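Local coordinates for protein ATP:cob(I)alamin adenosyltransferase (Salmonella enterica subsp. enterica serovar Livingstone, PDB 5CX7) that binds heme through bis-histidine ligation as a domain of unknown function in PduO, which converts cob(I)alamin to adenosylcobalamin for propanediol dehydratase, at residues P64-T69 against K100-G105; H18-A23 against T136-I141; V10-H15 against I115-L120; V33-S38 against E128-I133. One frame throughout, in Å; residues are numbered along the deposited sequence.

Contact 1 of 4, residues P64-T69 against K100-G105; sequences PKKAWT and KVVTFG
T69 and V102 are joined by a hydrogen bond that ties a helix to the loop running past it: V102 N donates to T69 OG1 over 3.0 Å at an N-H...O angle of 156°. The same hydroxyl donates to the carbonyl one turn back, with 2.7 Å between T69 OG1 and K65 O, and so works in both roles. T69 N reaches K65 O from the opposite face of the carbonyl plane, which leaves that oxygen gripped by two donors. V102 then straddles the helix surface, its CG2 resting 3.6 Å from K65 CB while CG1 meets the start of the K66 chain. K66 runs extended across F104 at about a right angle, with CE 3.6 Å from F104 CE1, and its NZ donates to G105 O over 2.8 Å. V102 CG1 sits over the centre of one face of the F104 ring. W68 CG, anti to the backbone N (chi1 -174°), carries the indole to the loop, where V101 CG1 lies in the plane at its edge, 3.8 Å from W68 CZ3. V102 O is buried here with no partner in the model.

Further out, K66 NZ also bridges to D130 and bonds I122 O, K65 NZ pairs with E61, and K100 NZ with E61 of the third subunit. The F104 ring meets H96 of the second subunit. Within the chain, helix 59-72 lies between two neighbours: P64 and A67 pack on S38 of strand 36-41, while the loop 100-105 passes alongside and leads on into strand 107-112.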
# COMPACT_ATOMS: atom_id res chain seq x y z
N PRO E 64 -0.00 -13.27 13.44
CA PRO E 64 0.55 -12.06 14.03
C PRO E 64 -0.49 -10.98 14.16
O PRO E 64 -0.46 -10.18 15.13
CB PRO E 64 1.65 -11.63 13.05
CG PRO E 64 1.90 -12.86 12.20
CD PRO E 64 0.74 -13.74 12.25
N LYS E 65 -1.39 -10.91 13.20
CA LYS E 65 -2.52 -9.95 13.34
C LYS E 65 -3.38 -10.19 14.56
O LYS E 65 -3.85 -9.24 15.21
CB LYS E 65 -3.37 -9.90 12.06
CG LYS E 65 -2.57 -9.20 10.92
CD LYS E 65 -3.38 -9.17 9.67
CE LYS E 65 -2.66 -8.16 8.67
NZ LYS E 65 -3.49 -7.98 7.48
N LYS E 66 -3.73 -11.44 14.80
CA LYS E 66 -4.48 -11.73 16.04
C LYS E 66 -3.79 -11.27 17.28
O LYS E 66 -4.41 -10.77 18.24
CB LYS E 66 -4.83 -13.21 16.12
CG LYS E 66 -5.85 -13.69 15.14
CD LYS E 66 -6.18 -15.19 15.37
CE LYS E 66 -6.90 -15.78 14.17
NZ LYS E 66 -7.19 -17.23 14.33
N ALA E 67 -2.48 -11.53 17.35
CA ALA E 67 -1.70 -11.18 18.50
C ALA E 67 -1.65 -9.70 18.68
O ALA E 67 -1.86 -9.16 19.81
CB ALA E 67 -0.31 -11.74 18.38
N TRP E 68 -1.44 -9.00 17.54
CA TRP E 68 -1.42 -7.54 17.58
C TRP E 68 -2.78 -6.93 17.98
O TRP E 68 -2.82 -6.00 18.81
CB TRP E 68 -1.03 -6.98 16.20
CG TRP E 68 -0.86 -5.51 16.24
CD1 TRP E 68 0.26 -4.83 16.54
CD2 TRP E 68 -1.82 -4.53 15.88
NE1 TRP E 68 0.07 -3.46 16.43
CE2 TRP E 68 -1.19 -3.24 16.02
CE3 TRP E 68 -3.14 -4.59 15.45
CZ2 TRP E 68 -1.84 -2.06 15.71
CZ3 TRP E 68 -3.82 -3.37 15.25
CH2 TRP E 68 -3.15 -2.15 15.33
N THR E 69 -3.86 -7.49 17.44
CA THR E 69 -5.21 -7.04 17.78
C THR E 69 -5.46 -7.09 19.30
O THR E 69 -6.08 -6.21 19.87
CB THR E 69 -6.24 -7.91 17.05
OG1 THR E 69 -6.09 -7.82 15.63
CG2 THR E 69 -7.63 -7.51 17.39
N LYS E 100 -5.53 -4.66 9.76
CA LYS E 100 -4.60 -4.94 10.86
C LYS E 100 -5.24 -5.70 12.02
O LYS E 100 -4.51 -6.32 12.80
CB LYS E 100 -3.98 -3.68 11.39
CG LYS E 100 -2.97 -3.13 10.38
CD LYS E 100 -2.08 -2.11 11.02
CE LYS E 100 -2.86 -0.89 11.41
NZ LYS E 100 -3.28 -0.19 10.18
N VAL E 101 -6.54 -5.62 12.14
CA VAL E 101 -7.27 -6.28 13.21
C VAL E 101 -8.01 -7.51 12.66
O VAL E 101 -8.56 -7.45 11.56
CB VAL E 101 -8.24 -5.41 14.00
CG1 VAL E 101 -7.45 -4.33 14.75
CG2 VAL E 101 -9.35 -4.87 13.15
N VAL E 102 -7.99 -8.60 13.44
CA VAL E 102 -8.73 -9.80 13.13
C VAL E 102 -9.75 -9.98 14.21
O VAL E 102 -9.40 -9.89 15.41
CB VAL E 102 -7.77 -11.03 13.01
CG1 VAL E 102 -8.57 -12.32 12.90
CG2 VAL E 102 -6.85 -10.90 11.79
N THR E 103 -10.97 -10.28 13.82
CA THR E 103 -12.12 -10.23 14.72
C THR E 103 -12.78 -11.56 14.98
O THR E 103 -13.91 -11.64 15.50
CB THR E 103 -13.14 -9.24 14.16
OG1 THR E 103 -13.47 -9.61 12.81
CG2 THR E 103 -12.51 -7.84 14.12
N PHE E 104 -12.09 -12.64 14.62
CA PHE E 104 -12.47 -13.99 15.08
C PHE E 104 -11.40 -14.56 15.96
O PHE E 104 -10.28 -14.09 16.04
CB PHE E 104 -12.83 -14.92 13.88
CG PHE E 104 -11.79 -14.95 12.78
CD1 PHE E 104 -10.65 -15.76 12.88
CD2 PHE E 104 -12.00 -14.26 11.58
CE1 PHE E 104 -9.69 -15.78 11.87
CE2 PHE E 104 -11.08 -14.35 10.56
CZ PHE E 104 -9.89 -15.05 10.71
N GLY E 105 -11.80 -15.64 16.67
CA GLY E 105 -10.98 -16.19 17.71
C GLY E 105 -9.61 -16.67 17.36
O GLY E 105 -9.29 -17.11 16.25

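Contact 2 of 4, residues H18-A23 against T136-I141; sequences HQLTRA and TAIAAI. With HEM (protoporphyrin IX containing Fe), chain B.
A23 and A137 draw two helices unusually close, their CA atoms only 4.8 Å apart. In this HbpS-like domain helices 14-31 and 127-139 lie together against the antiparallel sheet, and small side chains make the near approach possible: A23 CB touches A140 CB at 3.6 Å, and A137 CB lies 3.4 Å from the backbone L20 O. Larger groups fill in toward the end of segment 136-141. I141 CG1, between its backbone N and carbonyl carbon (chi1 63°), lies 3.9 Å from L20 CD2. The side chain crosses L20 at about a right angle, with I141 CD1 3.7 Å from L20 CG, and its other branch, CG2, packs on Q19 CB. L20 also touches I39 and L110 of the sheet, so it is in contact with both helices and with two strands.

The opposite side of helix 14-31 carries the heme. T21 CG2 faces the methyl CMC, and R22 lays its guanidinium over the methyl CMD, with R22 CZ 3.4 Å from HEM CMD and R22 NE salt-bridged to E26. H18 NE2 binds the heme FE at 2.0 Å, while NE2 of H18 of the fourth subunit provides the other axial ligand to the iron.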
# COMPACT_ATOMS: atom_id res chain seq x y z
N HIS E 18 9.32 -18.88 25.57
CA HIS E 18 9.69 -20.20 25.20
C HIS E 18 8.59 -21.20 25.51
O HIS E 18 8.29 -22.03 24.67
CB HIS E 18 11.03 -20.59 25.87
CG HIS E 18 11.64 -21.81 25.25
ND1 HIS E 18 11.47 -23.07 25.78
CD2 HIS E 18 12.39 -21.98 24.13
CE1 HIS E 18 12.08 -23.97 25.02
NE2 HIS E 18 12.62 -23.32 24.04
N GLN E 19 8.04 -21.13 26.71
CA GLN E 19 6.99 -22.03 27.16
C GLN E 19 5.70 -21.83 26.44
O GLN E 19 5.07 -22.80 26.09
CB GLN E 19 6.76 -21.98 28.70
CG GLN E 19 7.97 -22.48 29.44
CD GLN E 19 8.38 -23.88 28.97
OE1 GLN E 19 7.65 -24.83 29.22
NE2 GLN E 19 9.55 -24.03 28.36
N LEU E 20 5.34 -20.58 26.16
CA LEU E 20 4.16 -20.31 25.38
C LEU E 20 4.27 -20.96 24.03
O LEU E 20 3.32 -21.63 23.59
CB LEU E 20 3.93 -18.81 25.16
CG LEU E 20 3.33 -18.00 26.30
CD1 LEU E 20 3.47 -16.51 26.06
CD2 LEU E 20 1.88 -18.38 26.54
N THR E 21 5.40 -20.78 23.40
CA THR E 21 5.63 -21.25 22.05
C THR E 21 5.68 -22.79 21.95
O THR E 21 4.97 -23.43 21.18
CB THR E 21 6.88 -20.67 21.46
OG1 THR E 21 6.85 -19.25 21.53
CG2 THR E 21 6.99 -21.07 19.99
N ARG E 22 6.45 -23.39 22.83
CA ARG E 22 6.44 -24.83 22.95
C ARG E 22 5.10 -25.44 23.25
O ARG E 22 4.76 -26.42 22.65
CB ARG E 22 7.40 -25.18 24.03
CG ARG E 22 7.66 -26.63 24.23
CD ARG E 22 8.84 -26.94 25.17
NE ARG E 22 8.80 -28.39 25.28
CZ ARG E 22 9.53 -29.11 26.14
NH1 ARG E 22 10.42 -28.54 26.94
NH2 ARG E 22 9.36 -30.41 26.19
N ALA E 23 4.39 -24.92 24.24
CA ALA E 23 3.09 -25.47 24.61
C ALA E 23 2.10 -25.31 23.47
O ALA E 23 1.28 -26.21 23.26
CB ALA E 23 2.53 -24.80 25.84
N THR E 136 -4.46 -23.33 25.86
CA THR E 136 -3.53 -24.34 26.39
C THR E 136 -2.16 -23.73 26.62
O THR E 136 -1.53 -24.00 27.63
CB THR E 136 -3.44 -25.57 25.42
OG1 THR E 136 -4.74 -26.09 25.23
CG2 THR E 136 -2.52 -26.68 25.97
N ALA E 137 -1.66 -22.94 25.66
CA ALA E 137 -0.34 -22.36 25.75
C ALA E 137 -0.32 -21.38 26.91
O ALA E 137 0.64 -21.38 27.68
CB ALA E 137 0.01 -21.65 24.46
N ILE E 138 -1.38 -20.59 27.05
CA ILE E 138 -1.46 -19.60 28.09
C ILE E 138 -1.48 -20.24 29.50
O ILE E 138 -0.83 -19.74 30.41
CB ILE E 138 -2.66 -18.70 27.88
CG1 ILE E 138 -2.37 -17.75 26.68
CG2 ILE E 138 -2.98 -17.85 29.10
CD1 ILE E 138 -3.64 -17.13 26.08
N ALA E 139 -2.19 -21.34 29.62
CA ALA E 139 -2.21 -22.13 30.86
C ALA E 139 -0.82 -22.66 31.23
O ALA E 139 -0.60 -22.92 32.40
CB ALA E 139 -3.23 -23.26 30.76
N ALA E 140 0.11 -22.84 30.28
CA ALA E 140 1.45 -23.33 30.58
C ALA E 140 2.31 -22.32 31.33
O ALA E 140 3.33 -22.68 31.86
CB ALA E 140 2.18 -23.76 29.31
N ILE E 141 1.93 -21.05 31.34
CA ILE E 141 2.70 -20.10 32.07
C ILE E 141 1.95 -19.36 33.08
O ILE E 141 2.61 -18.55 33.58
CB ILE E 141 3.43 -19.03 31.16
CG1 ILE E 141 2.45 -18.14 30.38
CG2 ILE E 141 4.36 -19.74 30.17
CD1 ILE E 141 3.10 -16.85 29.84
CHA HEM B . 15.44 -25.75 25.03
CHB HEM B . 15.73 -21.52 22.64
CHC HEM B . 11.66 -22.83 20.39
CHD HEM B . 11.68 -27.17 22.47
C1A HEM B . 15.80 -24.51 24.60
C2A HEM B . 16.83 -23.76 25.17
C3A HEM B . 16.91 -22.57 24.50
C4A HEM B . 15.95 -22.56 23.49
CMA HEM B . 17.86 -21.42 24.79
CAA HEM B . 17.70 -24.14 26.36
CBA HEM B . 17.07 -23.44 27.59
CGA HEM B . 17.17 -24.22 28.87
O1A HEM B . 18.04 -23.88 29.72
O2A HEM B . 16.38 -25.17 29.09
C1B HEM B . 14.65 -21.51 21.78
C2B HEM B . 14.32 -20.43 20.96
C3B HEM B . 13.18 -20.79 20.32
C4B HEM B . 12.79 -22.14 20.80
CMB HEM B . 15.16 -19.15 20.86
CAB HEM B . 12.53 -19.91 19.32
CBB HEM B . 11.46 -20.15 18.60
C1C HEM B . 11.29 -24.11 20.76
C2C HEM B . 10.13 -24.79 20.27
C3C HEM B . 10.15 -26.06 20.88
C4C HEM B . 11.32 -26.09 21.72
CMC HEM B . 9.08 -24.25 19.28
CAC HEM B . 9.23 -27.24 20.78
CBC HEM B . 8.16 -27.34 20.04
C1D HEM B . 12.75 -27.07 23.34
C2D HEM B . 13.02 -28.25 24.18
C3D HEM B . 14.07 -27.87 24.94
C4D HEM B . 14.42 -26.49 24.51
CMD HEM B . 12.26 -29.57 24.15
CAD HEM B . 14.77 -28.75 25.98
CBD HEM B . 13.93 -29.09 27.21
CGD HEM B . 14.41 -28.40 28.47
O1D HEM B . 14.61 -29.08 29.54
O2D HEM B . 14.57 -27.16 28.46
NA HEM B . 15.24 -23.74 23.57
NB HEM B . 13.73 -22.47 21.66
NC HEM B . 11.95 -24.89 21.67
ND HEM B . 13.60 -26.04 23.57
FE HEM B . 13.67 -24.30 22.68

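Contact 3 of 4, residues V10-H15 against I115-L120; sequences VALSFH and ILIGGL. With HEM (protoporphyrin IX containing Fe), chain B.
I115, first in strand 115-123, meets V10, the two side chains crossing at about a right angle with I115 CB 3.9 Å from V10 CG2. L116 turns its CB away from segment 10-15 and packs on A109 and W111 of the adjoining strand. I117 carries most of the contact. Its CG1 lies between the backbone N and the carbonyl carbon (chi1 60°), and from that branch I117 CD1 reaches L12 CD2 at 3.5 Å. The other branch, I117 CG2, rests 3.5 Å from V10 O, an oxygen that also accepts a bond from R112 NH1. No direct hydrogen bond joins the segments. A water stands in for one: L12 N donates to it over 2.7 Å, and it donates in turn to I117 O, also at 2.7 Å, so both backbone groups are satisfied where the chains do not pair. G118 has no side chain, and L12 CD1 lies over its backbone, 4.3 Å from G118 CA. G119 and L120 pair with V40 and Y108 on the two flanking strands, and L120 carries its side chain to the helix 127-139 and to V37 and I39.

Beyond L12 the first segment leaves the strand. S13 is the N-cap of helix 14-31, its OG bonded to D16 N. The edge of the F14 ring points at the heme meso carbon CHB, and F14 CZ also lies 3.6 Å from HEM CMA. In the strand itself, I117 and G118 both face L110 and form a classic beta bulge, set where the lead into the heme-binding helix packs on strand 115-123.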
# COMPACT_ATOMS: atom_id res chain seq x y z
N VAL E 10 6.98 -7.58 35.72
CA VAL E 10 6.04 -8.49 35.16
C VAL E 10 6.21 -8.69 33.64
O VAL E 10 5.53 -9.50 33.25
CB VAL E 10 4.53 -8.31 35.58
CG1 VAL E 10 4.40 -8.12 37.07
CG2 VAL E 10 4.07 -7.04 34.95
N ALA E 11 7.03 -8.03 32.80
CA ALA E 11 7.09 -8.36 31.34
C ALA E 11 7.27 -9.83 31.04
O ALA E 11 7.60 -10.63 31.91
CB ALA E 11 8.24 -7.58 30.66
N LEU E 12 7.03 -10.23 29.79
CA LEU E 12 7.36 -11.58 29.36
C LEU E 12 8.84 -11.87 29.35
O LEU E 12 9.59 -11.17 28.69
CB LEU E 12 6.79 -11.88 27.94
CG LEU E 12 5.26 -11.87 27.85
CD1 LEU E 12 4.82 -11.79 26.36
CD2 LEU E 12 4.60 -13.07 28.49
N SER E 13 9.26 -12.93 30.05
CA SER E 13 10.65 -13.34 30.12
C SER E 13 10.93 -14.26 28.96
O SER E 13 9.99 -14.75 28.33
CB SER E 13 10.88 -14.09 31.45
OG SER E 13 10.10 -15.29 31.51
N PHE E 14 12.21 -14.61 28.79
CA PHE E 14 12.62 -15.66 27.88
C PHE E 14 11.87 -16.94 28.13
O PHE E 14 11.27 -17.57 27.21
CB PHE E 14 14.14 -15.98 27.93
CG PHE E 14 14.49 -17.28 27.20
CD1 PHE E 14 14.51 -17.33 25.85
CD2 PHE E 14 14.58 -18.48 27.90
CE1 PHE E 14 14.76 -18.51 25.17
CE2 PHE E 14 14.79 -19.69 27.24
CZ PHE E 14 14.88 -19.70 25.86
N HIS E 15 11.86 -17.38 29.38
CA HIS E 15 11.11 -18.56 29.74
C HIS E 15 9.60 -18.48 29.38
O HIS E 15 8.98 -19.45 28.95
CB HIS E 15 11.29 -18.85 31.27
CG HIS E 15 10.53 -20.05 31.74
ND1 HIS E 15 10.97 -21.36 31.59
CD2 HIS E 15 9.34 -20.12 32.38
CE1 HIS E 15 10.07 -22.18 32.11
NE2 HIS E 15 9.10 -21.46 32.62
N ILE E 115 -1.30 -5.55 34.57
CA ILE E 115 -0.49 -4.92 33.55
C ILE E 115 -0.59 -5.78 32.28
O ILE E 115 -0.35 -6.98 32.32
CB ILE E 115 0.99 -4.78 33.98
CG1 ILE E 115 1.12 -3.95 35.30
CG2 ILE E 115 1.84 -4.16 32.88
CD1 ILE E 115 0.72 -2.50 35.16
N LEU E 116 -0.81 -5.11 31.15
CA LEU E 116 -0.80 -5.77 29.86
C LEU E 116 0.63 -6.05 29.47
O LEU E 116 1.48 -5.16 29.37
CB LEU E 116 -1.44 -4.87 28.80
CG LEU E 116 -1.44 -5.44 27.35
CD1 LEU E 116 -2.37 -6.62 27.29
CD2 LEU E 116 -1.88 -4.35 26.38
N ILE E 117 0.95 -7.31 29.17
CA ILE E 117 2.34 -7.66 28.84
C ILE E 117 2.56 -8.18 27.41
O ILE E 117 3.71 -8.39 27.02
CB ILE E 117 2.97 -8.67 29.87
CG1 ILE E 117 2.23 -10.01 29.97
CG2 ILE E 117 2.99 -8.03 31.28
CD1 ILE E 117 2.94 -11.05 30.88
N GLY E 118 1.48 -8.49 26.72
CA GLY E 118 1.63 -9.03 25.38
C GLY E 118 0.34 -9.59 24.86
O GLY E 118 -0.71 -9.44 25.45
N GLY E 119 0.50 -10.24 23.72
CA GLY E 119 -0.55 -10.82 22.96
C GLY E 119 -0.06 -12.09 22.31
O GLY E 119 1.09 -12.20 21.87
N LEU E 120 -0.94 -13.07 22.29
CA LEU E 120 -0.66 -14.36 21.62
C LEU E 120 -1.69 -14.56 20.54
O LEU E 120 -2.87 -14.41 20.77
CB LEU E 120 -0.72 -15.51 22.65
CG LEU E 120 -0.70 -16.92 22.08
CD1 LEU E 120 0.67 -17.27 21.64
CD2 LEU E 120 -1.20 -17.94 23.12
CHA HEM B . 15.44 -25.75 25.03
CHB HEM B . 15.73 -21.52 22.64
CHC HEM B . 11.66 -22.83 20.39
CHD HEM B . 11.68 -27.17 22.47
C1A HEM B . 15.80 -24.51 24.60
C2A HEM B . 16.83 -23.76 25.17
C3A HEM B . 16.91 -22.57 24.50
C4A HEM B . 15.95 -22.56 23.49
CMA HEM B . 17.86 -21.42 24.79
CAA HEM B . 17.70 -24.14 26.36
CBA HEM B . 17.07 -23.44 27.59
CGA HEM B . 17.17 -24.22 28.87
O1A HEM B . 18.04 -23.88 29.72
O2A HEM B . 16.38 -25.17 29.09
C1B HEM B . 14.65 -21.51 21.78
C2B HEM B . 14.32 -20.43 20.96
C3B HEM B . 13.18 -20.79 20.32
C4B HEM B . 12.79 -22.14 20.80
CMB HEM B . 15.16 -19.15 20.86
CAB HEM B . 12.53 -19.91 19.32
CBB HEM B . 11.46 -20.15 18.60
C1C HEM B . 11.29 -24.11 20.76
C2C HEM B . 10.13 -24.79 20.27
C3C HEM B . 10.15 -26.06 20.88
C4C HEM B . 11.32 -26.09 21.72
CMC HEM B . 9.08 -24.25 19.28
CAC HEM B . 9.23 -27.24 20.78
CBC HEM B . 8.16 -27.34 20.04
C1D HEM B . 12.75 -27.07 23.34
C2D HEM B . 13.02 -28.25 24.18
C3D HEM B . 14.07 -27.87 24.94
C4D HEM B . 14.42 -26.49 24.51
CMD HEM B . 12.26 -29.57 24.15
CAD HEM B . 14.77 -28.75 25.98
CBD HEM B . 13.93 -29.09 27.21
CGD HEM B . 14.41 -28.40 28.47
O1D HEM B . 14.61 -29.08 29.54
O2D HEM B . 14.57 -27.16 28.46
NA HEM B . 15.24 -23.74 23.57
NB HEM B . 13.73 -22.47 21.66
NC HEM B . 11.95 -24.89 21.67
ND HEM B . 13.60 -26.04 23.57
FE HEM B . 13.67 -24.30 22.68
O HOH W 1 6.18 -8.35 28.04

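Contact 4 of 4, residues V33-S38 against E128-I133; sequences VPVVVS and EQDMDI
I133 sets its tip against V33 and V35, touching CG1 of each, as helix 127-139 passes the start of strand 36-41. Its CB leaves the helix toward segment 33-38. CB and CG1, the latter anti to the carbonyl carbon (chi1 -64°), stay beside the carbonyl one turn back, with I133 CG1 3.3 Å from Q129 O. CD1, the tip, makes the crossing: I133 CD1 is 3.8 Å from V35 CG1 and 4.2 Å from V33 CG1. The side chains of V35 and I133 slide past each other in opposite directions, while V33 meets I133 at an oblique angle.

Two polar side chains flank this apolar core. Q129 stretches out until its OE1 lies 4.1 Å from V33 CG1, and that oxygen accepts from S126 N. D130 OD1 stands 4.3 Å from V35 CG1; the carboxylate is held by G125 N on OD1 and by a salt bridge from K66 on OD2. No hydrogen bond crosses between the segments, so they meet by van der Waals packing alone.

V35 and I133 both rest on I122 of strand 115-123, and helix 14-31 closes in through A28 beside V35 and R27 beside I133. V36 and S38 point instead to helix 59-72.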
# COMPACT_ATOMS: atom_id res chain seq x y z
N VAL E 33 -3.01 -30.44 13.80
CA VAL E 33 -3.24 -29.32 12.91
C VAL E 33 -2.00 -28.42 12.96
O VAL E 33 -1.55 -28.06 14.03
CB VAL E 33 -4.55 -28.59 13.19
CG1 VAL E 33 -4.67 -28.18 14.63
CG2 VAL E 33 -4.70 -27.38 12.28
N PRO E 34 -1.38 -28.19 11.81
CA PRO E 34 -0.27 -27.27 11.81
C PRO E 34 -0.68 -25.81 11.89
O PRO E 34 -1.58 -25.40 11.17
CB PRO E 34 0.42 -27.55 10.46
CG PRO E 34 -0.62 -28.12 9.59
CD PRO E 34 -1.69 -28.72 10.45
N VAL E 35 -0.06 -25.06 12.79
CA VAL E 35 -0.39 -23.66 13.00
C VAL E 35 0.82 -22.76 12.88
O VAL E 35 1.97 -23.21 12.90
CB VAL E 35 -1.12 -23.40 14.34
CG1 VAL E 35 -2.44 -24.19 14.40
CG2 VAL E 35 -0.23 -23.73 15.55
N VAL E 36 0.53 -21.45 12.80
CA VAL E 36 1.46 -20.46 13.06
C VAL E 36 1.15 -19.87 14.45
O VAL E 36 0.00 -19.61 14.78
CB VAL E 36 1.40 -19.30 11.99
CG1 VAL E 36 2.35 -18.15 12.36
CG2 VAL E 36 1.73 -19.80 10.63
N VAL E 37 2.21 -19.64 15.22
CA VAL E 37 2.18 -19.07 16.59
C VAL E 37 2.86 -17.77 16.57
O VAL E 37 3.95 -17.65 16.00
CB VAL E 37 2.98 -19.94 17.62
CG1 VAL E 37 2.91 -19.37 19.00
CG2 VAL E 37 2.51 -21.37 17.58
N SER E 38 2.24 -16.76 17.13
CA SER E 38 2.82 -15.48 17.14
C SER E 38 2.62 -14.85 18.50
O SER E 38 1.55 -14.91 19.07
CB SER E 38 2.19 -14.56 16.04
OG SER E 38 2.62 -13.18 16.23
N GLU E 128 -12.16 -22.64 16.65
CA GLU E 128 -12.17 -23.38 17.93
C GLU E 128 -10.82 -23.98 18.23
O GLU E 128 -10.38 -24.00 19.38
CB GLU E 128 -13.27 -24.46 17.91
CG GLU E 128 -14.70 -23.91 17.88
CD GLU E 128 -15.20 -23.49 16.48
OE1 GLU E 128 -14.53 -23.69 15.43
OE2 GLU E 128 -16.29 -22.89 16.50
N GLN E 129 -10.20 -24.60 17.25
CA GLN E 129 -8.89 -25.21 17.46
C GLN E 129 -7.84 -24.18 17.81
O GLN E 129 -7.02 -24.38 18.68
CB GLN E 129 -8.42 -26.03 16.27
CG GLN E 129 -9.18 -27.31 16.08
CD GLN E 129 -8.85 -27.97 14.75
OE1 GLN E 129 -8.60 -27.32 13.72
NE2 GLN E 129 -8.84 -29.28 14.77
N ASP E 130 -7.91 -23.02 17.14
CA ASP E 130 -6.97 -21.97 17.37
C ASP E 130 -7.11 -21.41 18.79
O ASP E 130 -6.10 -21.21 19.46
CB ASP E 130 -7.20 -20.79 16.38
CG ASP E 130 -6.86 -21.09 14.96
OD1 ASP E 130 -6.11 -22.03 14.58
OD2 ASP E 130 -7.31 -20.25 14.07
N MET E 131 -8.34 -21.28 19.27
CA MET E 131 -8.59 -20.86 20.61
C MET E 131 -8.07 -21.91 21.62
O MET E 131 -7.57 -21.56 22.67
CB MET E 131 -10.06 -20.57 20.83
CG MET E 131 -10.54 -19.28 20.06
SD MET E 131 -12.28 -19.06 20.04
CE MET E 131 -12.51 -18.60 21.75
N ASP E 132 -8.35 -23.16 21.38
CA ASP E 132 -7.88 -24.26 22.24
C ASP E 132 -6.39 -24.24 22.38
O ASP E 132 -5.84 -24.28 23.51
CB ASP E 132 -8.36 -25.57 21.63
CG ASP E 132 -7.92 -26.86 22.43
OD1 ASP E 132 -6.90 -26.83 23.11
OD2 ASP E 132 -8.51 -27.90 22.17
N ILE E 133 -5.70 -24.16 21.26
CA ILE E 133 -4.24 -24.05 21.27
C ILE E 133 -3.71 -22.84 22.05
O ILE E 133 -2.85 -23.01 22.88
CB ILE E 133 -3.68 -24.05 19.85
CG1 ILE E 133 -3.96 -25.43 19.16
CG2 ILE E 133 -2.20 -23.76 19.81
CD1 ILE E 133 -3.95 -25.38 17.65

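In the fold
All four contacts lie within one HbpS-like domain built on a single antiparallel sheet. Contacts 2 and 3 share helix 14-31 and both touch the heme; their centres are 12 Å apart, and I138 CG1 meets L120 CD2 at 3.8 Å. Contact 4 uses the same helix 127-139 as contact 2, and it joins contact 3 through L120 CD1, 3.6 Å from S38 O. Contact 1 is linked to contact 4 by the salt bridge from K66 NZ to D130 OD2, 3.0 Å long. It lies away from the heme side, its centre about 19 Å from that of contact 2, and touches the second and third subunits, while the heme joins the chain to a fourth.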